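Local coordinates for putative type VI secretion protein (Escherichia coli, PDB 3U66) that probably serves as an inner-membrane-attached component of the type VI secretion apparatus, although its precise molecular role is not established, at residues Q11-G16 / K44-E49; L18-L23 / Y65-L70; R38-V43 / Q94-G99. All blocks are in the same frame, centred on the assembly; numbering follows the deposited sequence.

How the contacts relate
Contact 2 is the core contact: its centre lies about 6 Å from the centre of the chain, and every touching residue is buried. Contacts 1 and 3, with centres at about 14 Å and 13 Å, are only partly buried. Helix 7-24 serves contacts 1 and 2, and helix 32-52 serves contacts 1 and 3, so the three segment pairs tie four helices together. The chemistry differs from place to place. Contact 2 is purely apolar, contact 1 pairs an apolar patch with a water-bridged carboxylate, and contact 3 sets a valine methyl and a cysteine sulfur against aromatic rings. Met-19 of contact 2 also reaches Leu-42 in segment 38-43 of contact 3.

Contact 1: residues Q11-G16 / K44-E49; sequences QIFYPG and KQAREE
Ile-12 lies against Ala-46 and Glu-49, and its two arms divide the work. Its CG2, anti to the backbone N, is directed onto the backbone of the partner helix, 3.5 Å from Ala-46 CA. The CD1 methyl at the end of the other arm lies alongside Glu-49, 3.6 Å from Glu-49 CB, as the two side chains run past each other in opposite directions. On the inner side, Phe-13 brings CE1 to 4.0 Å from Ala-46 CB, meeting the methyl obliquely. Both Phe-13 and Ala-46 are buried, and both also pack on Leu-64 of helix 57-76, which covers this flank. The segments run antiparallel, at 176° with axes 9.7 Å apart, as expected of consecutive helices 7-24 and 32-52 in an up-and-down helical bundle; the small Ala-46 lets the backbones approach where it faces Ile-12, and Ile-12 CA and Ala-46 CA, 5.8 Å apart, are the nearest CA pair across the segments. The outer side is looser and polar. There Glu-49 extends beyond CG, and its carboxylate makes its polar link to the other helix through a water, which donates to Glu-49 OE1 at 2.7 Å and to Ile-12 O at 2.8 Å. Helix 7-24 is kinked at Pro-15, which has no N-H for Gln-11 O, and in the next pair Gly-16 N stands 5.3 Å from Ile-12 O, too far for the usual bond. This is consistent with the water taking the place of the missing helical donor, and it joins the two helices at the partly exposed margin. Glu-49 OE1 also lies beside both Ile-12 methyls, so the same carboxylate oxygen borders the apolar patch while its hydrogen bond is made to the water.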
ATOM      1  N   GLN A  11       0.249 -13.997   5.959  1.00 57.55           N
ATOM      2  CA  GLN A  11      -0.605 -15.122   5.563  1.00 57.02           C
ATOM      3  C   GLN A  11      -1.987 -14.619   5.091  1.00 59.88           C
ATOM      4  O   GLN A  11      -2.537 -15.167   4.133  1.00 59.99           O
ATOM      5  CB  GLN A  11      -0.833 -16.019   6.790  1.00 58.59           C
ATOM      6  CG  GLN A  11      -0.182 -17.386   6.789  1.00 76.60           C
ATOM      7  CD  GLN A  11      -0.662 -18.242   7.962  1.00 96.02           C
ATOM      8  OE1 GLN A  11      -1.663 -17.949   8.650  1.00 89.32           O
ATOM      9  NE2 GLN A  11       0.037 -19.344   8.206  1.00 86.14           N
ATOM     10  N   ILE A  12      -2.565 -13.622   5.815  1.00 55.02           N
ATOM     11  CA  ILE A  12      -3.875 -13.010   5.541  1.00 54.17           C
ATOM     12  C   ILE A  12      -3.834 -12.190   4.232  1.00 55.72           C
ATOM     13  O   ILE A  12      -4.788 -12.235   3.452  1.00 55.85           O
ATOM     14  CB  ILE A  12      -4.352 -12.086   6.717  1.00 57.63           C
ATOM     15  CG1 ILE A  12      -4.075 -12.615   8.142  1.00 58.43           C
ATOM     16  CG2 ILE A  12      -5.784 -11.630   6.555  1.00 58.90           C
ATOM     17  CD1 ILE A  12      -4.865 -13.825   8.655  1.00 67.97           C
ATOM     18  N   PHE A  13      -2.762 -11.402   4.027  1.00 49.52           N
ATOM     19  CA  PHE A  13      -2.644 -10.517   2.875  1.00 48.38           C
ATOM     20  C   PHE A  13      -1.999 -11.109   1.632  1.00 52.89           C
ATOM     21  O   PHE A  13      -2.122 -10.500   0.572  1.00 52.39           O
ATOM     22  CB  PHE A  13      -1.978  -9.189   3.269  1.00 49.59           C
ATOM     23  CG  PHE A  13      -2.802  -8.273   4.146  1.00 50.11           C
ATOM     24  CD1 PHE A  13      -3.898  -7.588   3.630  1.00 52.13           C
ATOM     25  CD2 PHE A  13      -2.458  -8.063   5.477  1.00 51.01           C
ATOM     26  CE1 PHE A  13      -4.652  -6.735   4.440  1.00 52.86           C
ATOM     27  CE2 PHE A  13      -3.216  -7.219   6.290  1.00 53.11           C
ATOM     28  CZ  PHE A  13      -4.312  -6.565   5.768  1.00 51.53           C
ATOM     29  N   TYR A  14      -1.333 -12.287   1.740  1.00 50.28           N
ATOM     30  CA  TYR A  14      -0.673 -12.955   0.601  1.00 49.77           C
ATOM     31  C   TYR A  14      -1.554 -13.107  -0.654  1.00 51.96           C
ATOM     32  O   TYR A  14      -1.111 -12.669  -1.714  1.00 52.17           O
ATOM     33  CB  TYR A  14      -0.020 -14.300   0.992  1.00 50.71           C
ATOM     34  CG  TYR A  14       1.402 -14.209   1.490  1.00 51.60           C
ATOM     35  CD1 TYR A  14       2.380 -13.529   0.769  1.00 54.22           C
ATOM     36  CD2 TYR A  14       1.809 -14.905   2.629  1.00 51.68           C
ATOM     37  CE1 TYR A  14       3.694 -13.453   1.215  1.00 55.30           C
ATOM     38  CE2 TYR A  14       3.121 -14.838   3.090  1.00 52.25           C
ATOM     39  CZ  TYR A  14       4.060 -14.112   2.378  1.00 61.11           C
ATOM     40  OH  TYR A  14       5.356 -14.051   2.817  1.00 64.95           O
ATOM     41  N   PRO A  15      -2.796 -13.653  -0.597  1.00 47.37           N
ATOM     42  CA  PRO A  15      -3.605 -13.738  -1.830  1.00 46.87           C
ATOM     43  C   PRO A  15      -3.812 -12.379  -2.518  1.00 51.60           C
ATOM     44  O   PRO A  15      -3.669 -12.273  -3.739  1.00 50.56           O
ATOM     45  CB  PRO A  15      -4.931 -14.343  -1.344  1.00 48.01           C
ATOM     46  CG  PRO A  15      -4.609 -15.028  -0.085  1.00 52.10           C
ATOM     47  CD  PRO A  15      -3.553 -14.183   0.560  1.00 48.11           C
ATOM     48  N   GLY A  16      -4.112 -11.350  -1.717  1.00 49.05           N
ATOM     49  CA  GLY A  16      -4.322  -9.984  -2.179  1.00 48.39           C
ATOM     50  C   GLY A  16      -3.057  -9.364  -2.726  1.00 52.51           C
ATOM     51  O   GLY A  16      -3.073  -8.749  -3.800  1.00 51.03           O
ATOM     52  N   LYS A  44     -12.734  -7.818   3.065  1.00 58.91           N
ATOM     53  CA  LYS A  44     -13.654  -8.298   4.102  1.00 58.90           C
ATOM     54  C   LYS A  44     -13.118  -9.566   4.782  1.00 62.95           C
ATOM     55  O   LYS A  44     -13.246  -9.700   5.998  1.00 61.18           O
ATOM     56  CB  LYS A  44     -15.061  -8.531   3.529  1.00 61.45           C
ATOM     57  CG  LYS A  44     -15.820  -7.255   3.159  1.00 70.04           C
ATOM     58  CD  LYS A  44     -17.334  -7.417   3.299  1.00 75.57           C
ATOM     59  CE  LYS A  44     -17.998  -8.088   2.122  1.00 82.68           C
ATOM     60  NZ  LYS A  44     -19.378  -8.522   2.465  1.00 87.97           N
ATOM     61  N   GLN A  45     -12.503 -10.475   3.992  1.00 61.54           N
ATOM     62  CA  GLN A  45     -11.890 -11.728   4.448  1.00 62.15           C
ATOM     63  C   GLN A  45     -10.719 -11.403   5.360  1.00 67.23           C
ATOM     64  O   GLN A  45     -10.571 -12.022   6.420  1.00 67.30           O
ATOM     65  CB  GLN A  45     -11.428 -12.574   3.240  1.00 63.78           C
ATOM     66  CG  GLN A  45     -10.527 -13.767   3.567  1.00 84.88           C
ATOM     67  CD  GLN A  45     -11.293 -15.006   3.928  1.00112.35           C
ATOM     68  OE1 GLN A  45     -11.944 -15.628   3.086  1.00111.53           O
ATOM     69  NE2 GLN A  45     -11.198 -15.415   5.180  1.00104.83           N
ATOM     70  N   ALA A  46      -9.907 -10.407   4.957  1.00 64.53           N
ATOM     71  CA  ALA A  46      -8.752  -9.948   5.724  1.00 64.58           C
ATOM     72  C   ALA A  46      -9.165  -9.344   7.066  1.00 68.79           C
ATOM     73  O   ALA A  46      -8.522  -9.635   8.077  1.00 68.26           O
ATOM     74  CB  ALA A  46      -7.924  -8.962   4.913  1.00 65.17           C
ATOM     75  N   ARG A  47     -10.265  -8.556   7.075  1.00 65.68           N
ATOM     76  CA  ARG A  47     -10.847  -7.904   8.252  1.00 65.93           C
ATOM     77  C   ARG A  47     -11.257  -8.933   9.325  1.00 71.00           C
ATOM     78  O   ARG A  47     -10.851  -8.803  10.483  1.00 71.53           O
ATOM     79  CB  ARG A  47     -12.055  -7.040   7.840  1.00 66.10           C
ATOM     80  CG  ARG A  47     -12.367  -5.900   8.810  1.00 75.27           C
ATOM     81  CD  ARG A  47     -13.853  -5.705   9.032  1.00 87.03           C
ATOM     82  NE  ARG A  47     -14.540  -5.159   7.858  1.00 96.35           N
ATOM     83  CZ  ARG A  47     -15.364  -5.850   7.072  1.00108.36           C
ATOM     84  NH1 ARG A  47     -15.609  -7.133   7.319  1.00 96.51           N
ATOM     85  NH2 ARG A  47     -15.947  -5.266   6.037  1.00 92.14           N
ATOM     86  N   GLU A  48     -12.035  -9.958   8.928  1.00 67.57           N
ATOM     87  CA  GLU A  48     -12.519 -11.032   9.800  1.00 67.25           C
ATOM     88  C   GLU A  48     -11.365 -11.880  10.331  1.00 71.65           C
ATOM     89  O   GLU A  48     -11.373 -12.245  11.507  1.00 71.90           O
ATOM     90  CB  GLU A  48     -13.539 -11.911   9.058  1.00 68.45           C
ATOM     91  N   GLU A  49     -10.365 -12.171   9.477  1.00 67.81           N
ATOM     92  CA  GLU A  49      -9.187 -12.967   9.830  1.00 67.30           C
ATOM     93  C   GLU A  49      -8.252 -12.261  10.823  1.00 71.34           C
ATOM     94  O   GLU A  49      -7.825 -12.890  11.796  1.00 70.86           O
ATOM     95  CB  GLU A  49      -8.445 -13.419   8.571  1.00 68.57           C
ATOM     96  CG  GLU A  49      -8.571 -14.907   8.309  1.00 77.62           C
ATOM     97  CD  GLU A  49      -8.245 -15.378   6.905  1.00 89.09           C
ATOM     98  OE1 GLU A  49      -7.193 -14.983   6.356  1.00 79.84           O
ATOM     99  OE2 GLU A  49      -9.021 -16.207   6.381  1.00 80.56           O
TER
HETATM  100  O   HOH W   1      -7.205 -13.429   4.118  1.00 55.72           O

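Contact 2: residues L18-L23 / Y65-L70; sequences LMVSQL and YAFCAL
The Phe-67 ring is approached from several directions by helix 7-24. At its edge, near the ring plane, the CE methyl of the selenomethionine Met-19 stands 4.1 Å from Phe-67 CZ, the two side chains crossing at about a right angle. Val-20 comes obliquely, with CG1 4.1 Å from Phe-67 CE1, and lies across the ring plane from Phe-13, whose own ring meets that of Phe-67 with the planes inclined at about 35°. With chi1 at -174°, Phe-67 CG is anti to the backbone N, an orientation that carries the ring out to the side chains of the neighbouring helix. Val-20 is shared: while CG1 serves the ring, CG2 sits 3.8 Å from Leu-70 CG and 3.9 Å from Leu-70 CD1, touching the fork of the leucine rather than one methyl alone. Leu-134, from a loop, touches both Val-20 and Leu-70. The evidence for purely apolar packing is that all four touching residues are buried and meet through carbon atoms. The axes are 11.3 Å apart and cross at 21° with the same N-to-C sense, so bulky side chains bridge the gap. Such a near-parallel pairing is characteristic of the first and third helices of an up-down-up bundle, here 7-24 and 57-76, with 32-52 running the opposite way.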
ATOM      1  N   LEU A  18      -0.483 -10.982  -3.963  1.00 51.29           N
ATOM      2  CA  LEU A  18      -0.157 -11.638  -5.218  1.00 51.48           C
ATOM      3  C   LEU A  18      -1.019 -11.069  -6.349  1.00 59.53           C
ATOM      4  O   LEU A  18      -0.497 -10.829  -7.440  1.00 59.80           O
ATOM      5  CB  LEU A  18      -0.277 -13.165  -5.096  1.00 50.97           C
ATOM      6  CG  LEU A  18       0.221 -14.017  -6.283  1.00 54.34           C
ATOM      7  CD1 LEU A  18       1.742 -13.872  -6.511  1.00 53.58           C
ATOM      8  CD2 LEU A  18      -0.155 -15.484  -6.087  1.00 55.29           C
HETATM    9  N   MSE A  19      -2.315 -10.788  -6.062  1.00 57.93           N
HETATM   10  CA  MSE A  19      -3.271 -10.190  -6.997  1.00 58.44           C
HETATM   11  C   MSE A  19      -2.818  -8.801  -7.455  1.00 60.81           C
HETATM   12  O   MSE A  19      -2.856  -8.542  -8.656  1.00 59.58           O
HETATM   13  CB  MSE A  19      -4.685 -10.165  -6.391  1.00 61.88           C
HETATM   14  CG  MSE A  19      -5.775  -9.546  -7.296  1.00 70.87           C
HETATM   15 SE   MSE A  19      -7.400  -8.911  -6.334  1.00 81.29          SE
HETATM   16  CE  MSE A  19      -6.562  -8.159  -4.757  1.00 77.78           C
ATOM     17  N   VAL A  20      -2.368  -7.925  -6.522  1.00 58.40           N
ATOM     18  CA  VAL A  20      -1.863  -6.588  -6.883  1.00 58.61           C
ATOM     19  C   VAL A  20      -0.592  -6.699  -7.723  1.00 64.17           C
ATOM     20  O   VAL A  20      -0.462  -5.979  -8.714  1.00 64.07           O
ATOM     21  CB  VAL A  20      -1.785  -5.492  -5.762  1.00 62.49           C
ATOM     22  CG1 VAL A  20      -2.683  -5.795  -4.568  1.00 62.50           C
ATOM     23  CG2 VAL A  20      -0.355  -5.192  -5.317  1.00 62.03           C
ATOM     24  N   SER A  21       0.305  -7.652  -7.361  1.00 61.64           N
ATOM     25  CA  SER A  21       1.552  -7.929  -8.079  1.00 61.88           C
ATOM     26  C   SER A  21       1.262  -8.354  -9.528  1.00 66.19           C
ATOM     27  O   SER A  21       1.964  -7.916 -10.440  1.00 66.04           O
ATOM     28  CB  SER A  21       2.367  -8.998  -7.362  1.00 65.37           C
ATOM     29  OG  SER A  21       3.727  -8.948  -7.761  1.00 73.48           O
ATOM     30  N   GLN A  22       0.200  -9.160  -9.740  1.00 62.72           N
ATOM     31  CA  GLN A  22      -0.219  -9.593 -11.074  1.00 62.96           C
ATOM     32  C   GLN A  22      -0.814  -8.439 -11.881  1.00 68.18           C
ATOM     33  O   GLN A  22      -0.507  -8.319 -13.066  1.00 67.92           O
ATOM     34  CB  GLN A  22      -1.185 -10.791 -11.014  1.00 64.09           C
ATOM     35  CG  GLN A  22      -0.514 -12.127 -10.692  1.00 75.76           C
ATOM     36  CD  GLN A  22       0.555 -12.511 -11.684  1.00 86.88           C
ATOM     37  OE1 GLN A  22       1.754 -12.311 -11.448  1.00 79.71           O
ATOM     38  NE2 GLN A  22       0.141 -13.066 -12.811  1.00 76.58           N
ATOM     39  N   LEU A  23      -1.622  -7.573 -11.229  1.00 65.93           N
ATOM     40  CA  LEU A  23      -2.224  -6.390 -11.854  1.00 66.82           C
ATOM     41  C   LEU A  23      -1.143  -5.382 -12.271  1.00 73.14           C
ATOM     42  O   LEU A  23      -1.275  -4.737 -13.314  1.00 73.16           O
ATOM     43  CB  LEU A  23      -3.250  -5.715 -10.917  1.00 66.96           C
ATOM     44  CG  LEU A  23      -4.579  -6.442 -10.675  1.00 71.78           C
ATOM     45  CD1 LEU A  23      -5.353  -5.789  -9.565  1.00 71.79           C
ATOM     46  CD2 LEU A  23      -5.451  -6.415 -11.897  1.00 74.79           C
ATOM     47  N   TYR A  65      -6.039  -0.375   5.447  1.00 49.85           N
ATOM     48  CA  TYR A  65      -5.979   0.927   4.790  1.00 49.72           C
ATOM     49  C   TYR A  65      -4.878   0.909   3.729  1.00 53.57           C
ATOM     50  O   TYR A  65      -5.150   1.214   2.567  1.00 52.06           O
ATOM     51  CB  TYR A  65      -5.725   2.052   5.812  1.00 51.17           C
ATOM     52  CG  TYR A  65      -5.841   3.442   5.225  1.00 52.55           C
ATOM     53  CD1 TYR A  65      -4.729   4.104   4.719  1.00 54.90           C
ATOM     54  CD2 TYR A  65      -7.068   4.104   5.194  1.00 52.68           C
ATOM     55  CE1 TYR A  65      -4.834   5.373   4.157  1.00 56.71           C
ATOM     56  CE2 TYR A  65      -7.184   5.377   4.643  1.00 53.30           C
ATOM     57  CZ  TYR A  65      -6.067   6.004   4.117  1.00 62.72           C
ATOM     58  OH  TYR A  65      -6.169   7.250   3.560  1.00 66.09           O
ATOM     59  N   ALA A  66      -3.648   0.502   4.136  1.00 50.77           N
ATOM     60  CA  ALA A  66      -2.475   0.397   3.266  1.00 50.02           C
ATOM     61  C   ALA A  66      -2.767  -0.526   2.105  1.00 51.13           C
ATOM     62  O   ALA A  66      -2.429  -0.182   0.977  1.00 50.56           O
ATOM     63  CB  ALA A  66      -1.272  -0.103   4.052  1.00 51.17           C
ATOM     64  N   PHE A  67      -3.458  -1.650   2.362  1.00 46.64           N
ATOM     65  CA  PHE A  67      -3.843  -2.591   1.306  1.00 46.89           C
ATOM     66  C   PHE A  67      -4.845  -2.000   0.316  1.00 52.76           C
ATOM     67  O   PHE A  67      -4.689  -2.230  -0.888  1.00 52.81           O
ATOM     68  CB  PHE A  67      -4.370  -3.916   1.876  1.00 48.41           C
ATOM     69  CG  PHE A  67      -4.633  -4.941   0.807  1.00 49.61           C
ATOM     70  CD1 PHE A  67      -3.598  -5.714   0.296  1.00 52.64           C
ATOM     71  CD2 PHE A  67      -5.912  -5.126   0.299  1.00 51.99           C
ATOM     72  CE1 PHE A  67      -3.840  -6.648  -0.704  1.00 53.21           C
ATOM     73  CE2 PHE A  67      -6.151  -6.061  -0.706  1.00 54.71           C
ATOM     74  CZ  PHE A  67      -5.113  -6.812  -1.200  1.00 52.45           C
ATOM     75  N   CYS A  68      -5.891  -1.289   0.822  1.00 49.79           N
ATOM     76  CA  CYS A  68      -6.911  -0.634   0.000  1.00 49.44           C
ATOM     77  C   CYS A  68      -6.238   0.392  -0.903  1.00 51.66           C
ATOM     78  O   CYS A  68      -6.451   0.375  -2.109  1.00 50.06           O
ATOM     79  CB  CYS A  68      -7.991   0.007   0.867  1.00 50.16           C
ATOM     80  SG  CYS A  68      -9.258  -1.148   1.454  1.00 54.04           S
ATOM     81  N   ALA A  69      -5.369   1.233  -0.318  1.00 49.33           N
ATOM     82  CA  ALA A  69      -4.579   2.260  -0.999  1.00 49.67           C
ATOM     83  C   ALA A  69      -3.632   1.648  -2.037  1.00 56.17           C
ATOM     84  O   ALA A  69      -3.447   2.238  -3.106  1.00 57.23           O
ATOM     85  CB  ALA A  69      -3.788   3.060   0.020  1.00 50.29           C
ATOM     86  N   LEU A  70      -3.055   0.462  -1.731  1.00 52.68           N
ATOM     87  CA  LEU A  70      -2.149  -0.260  -2.629  1.00 52.74           C
ATOM     88  C   LEU A  70      -2.918  -0.788  -3.853  1.00 58.05           C
ATOM     89  O   LEU A  70      -2.546  -0.489  -4.995  1.00 58.18           O
ATOM     90  CB  LEU A  70      -1.377  -1.380  -1.868  1.00 52.52           C
ATOM     91  CG  LEU A  70      -0.582  -2.440  -2.662  1.00 56.14           C
ATOM     92  CD1 LEU A  70       0.559  -1.826  -3.472  1.00 55.91           C
ATOM     93  CD2 LEU A  70      -0.067  -3.524  -1.745  1.00 57.21           C
TER

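Contact 3: residues R38-V43 / Q94-G99; sequences RACQLV and QAHFFG
Val-43 has CG1 anti to its backbone N (chi1 174°), and Phe-97 holds CG anti to its carbonyl carbon; together these settings aim the valine methyl squarely at the phenylalanine ring. The result is a CH-pi contact within the helical bundle, joining helix 32-52 to the short helix 93-98 at a crossing angle of -35° and an axis separation of 11.8 Å. Val-43 CG1 is 3.7 Å from the centroid of the Phe-97 ring and only 8° off its normal, which places it over the centre of that face. The opposite face receives His-96 CD2, 3.4 Å above the plane and offset toward the rim, so the ring lies between a neighbour from its own helix and one from across the contact. Lys-44 and Arg-47, farther along helix 32-52, also touch Phe-97. Cys-40 adds a sulfur-aromatic contact with both rings, oblique in each case: Cys-40 SG lies 4.6 Å from the centroid of the His-96 ring and 4.0 Å from Phe-97 CE2. From the same residue, the backbone oxygen Cys-40 O meets Phe-97 CZ at 3.7 Å.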
ATOM      1  N   ARG A  38     -14.280  -9.143  -6.173  1.00 61.49           N
ATOM      2  CA  ARG A  38     -13.262 -10.041  -5.623  1.00 61.11           C
ATOM      3  C   ARG A  38     -12.387  -9.259  -4.657  1.00 64.40           C
ATOM      4  O   ARG A  38     -12.152  -9.736  -3.549  1.00 64.39           O
ATOM      5  CB  ARG A  38     -12.422 -10.655  -6.748  1.00 62.70           C
ATOM      6  CG  ARG A  38     -11.990 -12.095  -6.480  1.00 74.69           C
ATOM      7  CD  ARG A  38     -10.509 -12.230  -6.173  1.00 81.65           C
ATOM      8  NE  ARG A  38      -9.685 -12.030  -7.367  1.00 86.14           N
ATOM      9  CZ  ARG A  38      -8.438 -12.468  -7.509  1.00 98.24           C
ATOM     10  NH1 ARG A  38      -7.851 -13.154  -6.532  1.00 80.90           N
ATOM     11  NH2 ARG A  38      -7.768 -12.227  -8.626  1.00 83.33           N
ATOM     12  N   ALA A  39     -11.988  -8.022  -5.040  1.00 60.46           N
ATOM     13  CA  ALA A  39     -11.205  -7.098  -4.215  1.00 60.54           C
ATOM     14  C   ALA A  39     -11.911  -6.862  -2.881  1.00 66.95           C
ATOM     15  O   ALA A  39     -11.292  -7.051  -1.840  1.00 67.02           O
ATOM     16  CB  ALA A  39     -11.016  -5.776  -4.941  1.00 60.97           C
ATOM     17  N   CYS A  40     -13.213  -6.498  -2.923  1.00 65.02           N
ATOM     18  CA  CYS A  40     -14.080  -6.257  -1.769  1.00 65.56           C
ATOM     19  C   CYS A  40     -14.104  -7.454  -0.811  1.00 69.15           C
ATOM     20  O   CYS A  40     -13.889  -7.276   0.392  1.00 68.81           O
ATOM     21  CB  CYS A  40     -15.486  -5.898  -2.234  1.00 66.63           C
ATOM     22  SG  CYS A  40     -15.705  -4.157  -2.679  1.00 70.99           S
ATOM     23  N   GLN A  41     -14.338  -8.673  -1.358  1.00 64.87           N
ATOM     24  CA  GLN A  41     -14.402  -9.931  -0.606  1.00 64.51           C
ATOM     25  C   GLN A  41     -13.079 -10.248   0.083  1.00 67.71           C
ATOM     26  O   GLN A  41     -13.075 -10.744   1.210  1.00 67.09           O
ATOM     27  CB  GLN A  41     -14.850 -11.113  -1.495  1.00 65.90           C
ATOM     28  CG  GLN A  41     -16.241 -10.981  -2.134  1.00 78.68           C
ATOM     29  CD  GLN A  41     -17.314 -10.426  -1.219  1.00 97.12           C
ATOM     30  OE1 GLN A  41     -17.675 -11.017  -0.191  1.00 89.28           O
ATOM     31  NE2 GLN A  41     -17.852  -9.270  -1.582  1.00 92.49           N
ATOM     32  N   LEU A  42     -11.964  -9.929  -0.589  1.00 63.21           N
ATOM     33  CA  LEU A  42     -10.613 -10.114  -0.079  1.00 62.60           C
ATOM     34  C   LEU A  42     -10.331  -9.200   1.137  1.00 65.05           C
ATOM     35  O   LEU A  42      -9.775  -9.658   2.145  1.00 64.93           O
ATOM     36  CB  LEU A  42      -9.616  -9.865  -1.210  1.00 62.62           C
ATOM     37  CG  LEU A  42      -8.644 -11.015  -1.448  1.00 67.07           C
ATOM     38  CD1 LEU A  42      -8.246 -11.057  -2.895  1.00 67.02           C
ATOM     39  CD2 LEU A  42      -7.327 -10.879  -0.548  1.00 70.74           C
ATOM     40  N   VAL A  43     -10.761  -7.923   1.047  1.00 59.72           N
ATOM     41  CA  VAL A  43     -10.635  -6.923   2.111  1.00 58.78           C
ATOM     42  C   VAL A  43     -11.481  -7.370   3.314  1.00 61.97           C
ATOM     43  O   VAL A  43     -10.986  -7.350   4.437  1.00 61.10           O
ATOM     44  CB  VAL A  43     -11.015  -5.504   1.602  1.00 62.48           C
ATOM     45  CG1 VAL A  43     -11.042  -4.481   2.732  1.00 62.36           C
ATOM     46  CG2 VAL A  43     -10.073  -5.042   0.493  1.00 62.17           C
ATOM     47  N   GLN A  94     -10.839   2.741  -0.926  1.00 60.62           N
ATOM     48  CA  GLN A  94     -10.524   3.709   0.129  1.00 60.04           C
ATOM     49  C   GLN A  94     -11.757   4.551   0.481  1.00 63.39           C
ATOM     50  O   GLN A  94     -11.875   5.031   1.607  1.00 62.57           O
ATOM     51  CB  GLN A  94      -9.336   4.603  -0.281  1.00 61.01           C
ATOM     52  CG  GLN A  94      -9.520   5.336  -1.611  1.00 72.58           C
ATOM     53  CD  GLN A  94      -8.228   5.879  -2.148  1.00 86.53           C
ATOM     54  OE1 GLN A  94      -7.900   7.052  -1.964  1.00 79.32           O
ATOM     55  NE2 GLN A  94      -7.469   5.040  -2.829  1.00 78.44           N
ATOM     56  N   ALA A  95     -12.662   4.737  -0.498  1.00 59.93           N
ATOM     57  CA  ALA A  95     -13.899   5.497  -0.331  1.00 59.08           C
ATOM     58  C   ALA A  95     -14.992   4.584   0.189  1.00 60.89           C
ATOM     59  O   ALA A  95     -15.766   5.001   1.049  1.00 60.74           O
ATOM     60  CB  ALA A  95     -14.311   6.129  -1.652  1.00 59.56           C
ATOM     61  N   HIS A  96     -15.029   3.329  -0.308  1.00 55.88           N
ATOM     62  CA  HIS A  96     -16.011   2.313   0.059  1.00 55.33           C
ATOM     63  C   HIS A  96     -15.844   1.828   1.496  1.00 58.42           C
ATOM     64  O   HIS A  96     -16.822   1.768   2.237  1.00 57.41           O
ATOM     65  CB  HIS A  96     -15.985   1.142  -0.941  1.00 56.53           C
ATOM     66  CG  HIS A  96     -16.936   0.027  -0.607  1.00 60.45           C
ATOM     67  ND1 HIS A  96     -18.313   0.194  -0.680  1.00 62.20           N
ATOM     68  CD2 HIS A  96     -16.672  -1.237  -0.203  1.00 62.20           C
ATOM     69  CE1 HIS A  96     -18.831  -0.963  -0.298  1.00 61.47           C
ATOM     70  NE2 HIS A  96     -17.883  -1.855  -0.007  1.00 61.84           N
ATOM     71  N   PHE A  97     -14.607   1.507   1.893  1.00 55.53           N
ATOM     72  CA  PHE A  97     -14.281   0.996   3.223  1.00 54.30           C
ATOM     73  C   PHE A  97     -13.834   2.044   4.248  1.00 57.61           C
ATOM     74  O   PHE A  97     -14.004   1.799   5.449  1.00 56.80           O
ATOM     75  CB  PHE A  97     -13.234  -0.119   3.118  1.00 55.45           C
ATOM     76  CG  PHE A  97     -13.739  -1.422   2.554  1.00 57.02           C
ATOM     77  CD1 PHE A  97     -14.475  -2.302   3.342  1.00 59.88           C
ATOM     78  CD2 PHE A  97     -13.433  -1.799   1.253  1.00 59.33           C
ATOM     79  CE1 PHE A  97     -14.919  -3.520   2.829  1.00 60.67           C
ATOM     80  CE2 PHE A  97     -13.877  -3.022   0.740  1.00 62.16           C
ATOM     81  CZ  PHE A  97     -14.614  -3.875   1.534  1.00 60.01           C
ATOM     82  N   PHE A  98     -13.263   3.191   3.804  1.00 54.36           N
ATOM     83  CA  PHE A  98     -12.731   4.200   4.735  1.00 54.97           C
ATOM     84  C   PHE A  98     -13.271   5.624   4.644  1.00 61.97           C
ATOM     85  O   PHE A  98     -13.049   6.422   5.557  1.00 62.28           O
ATOM     86  CB  PHE A  98     -11.186   4.169   4.790  1.00 56.14           C
ATOM     87  CG  PHE A  98     -10.620   2.842   5.252  1.00 57.07           C
ATOM     88  CD1 PHE A  98     -10.564   2.523   6.605  1.00 59.57           C
ATOM     89  CD2 PHE A  98     -10.165   1.906   4.332  1.00 58.55           C
ATOM     90  CE1 PHE A  98     -10.052   1.291   7.031  1.00 60.66           C
ATOM     91  CE2 PHE A  98      -9.651   0.676   4.758  1.00 61.46           C
ATOM     92  CZ  PHE A  98      -9.592   0.380   6.106  1.00 59.64           C
ATOM     93  N   GLY A  99     -13.969   5.931   3.563  1.00 60.16           N
ATOM     94  CA  GLY A  99     -14.558   7.248   3.367  1.00 60.57           C
ATOM     95  C   GLY A  99     -13.565   8.342   3.029  1.00 65.05           C
ATOM     96  O   GLY A  99     -13.704   9.470   3.509  1.00 65.96           O
TER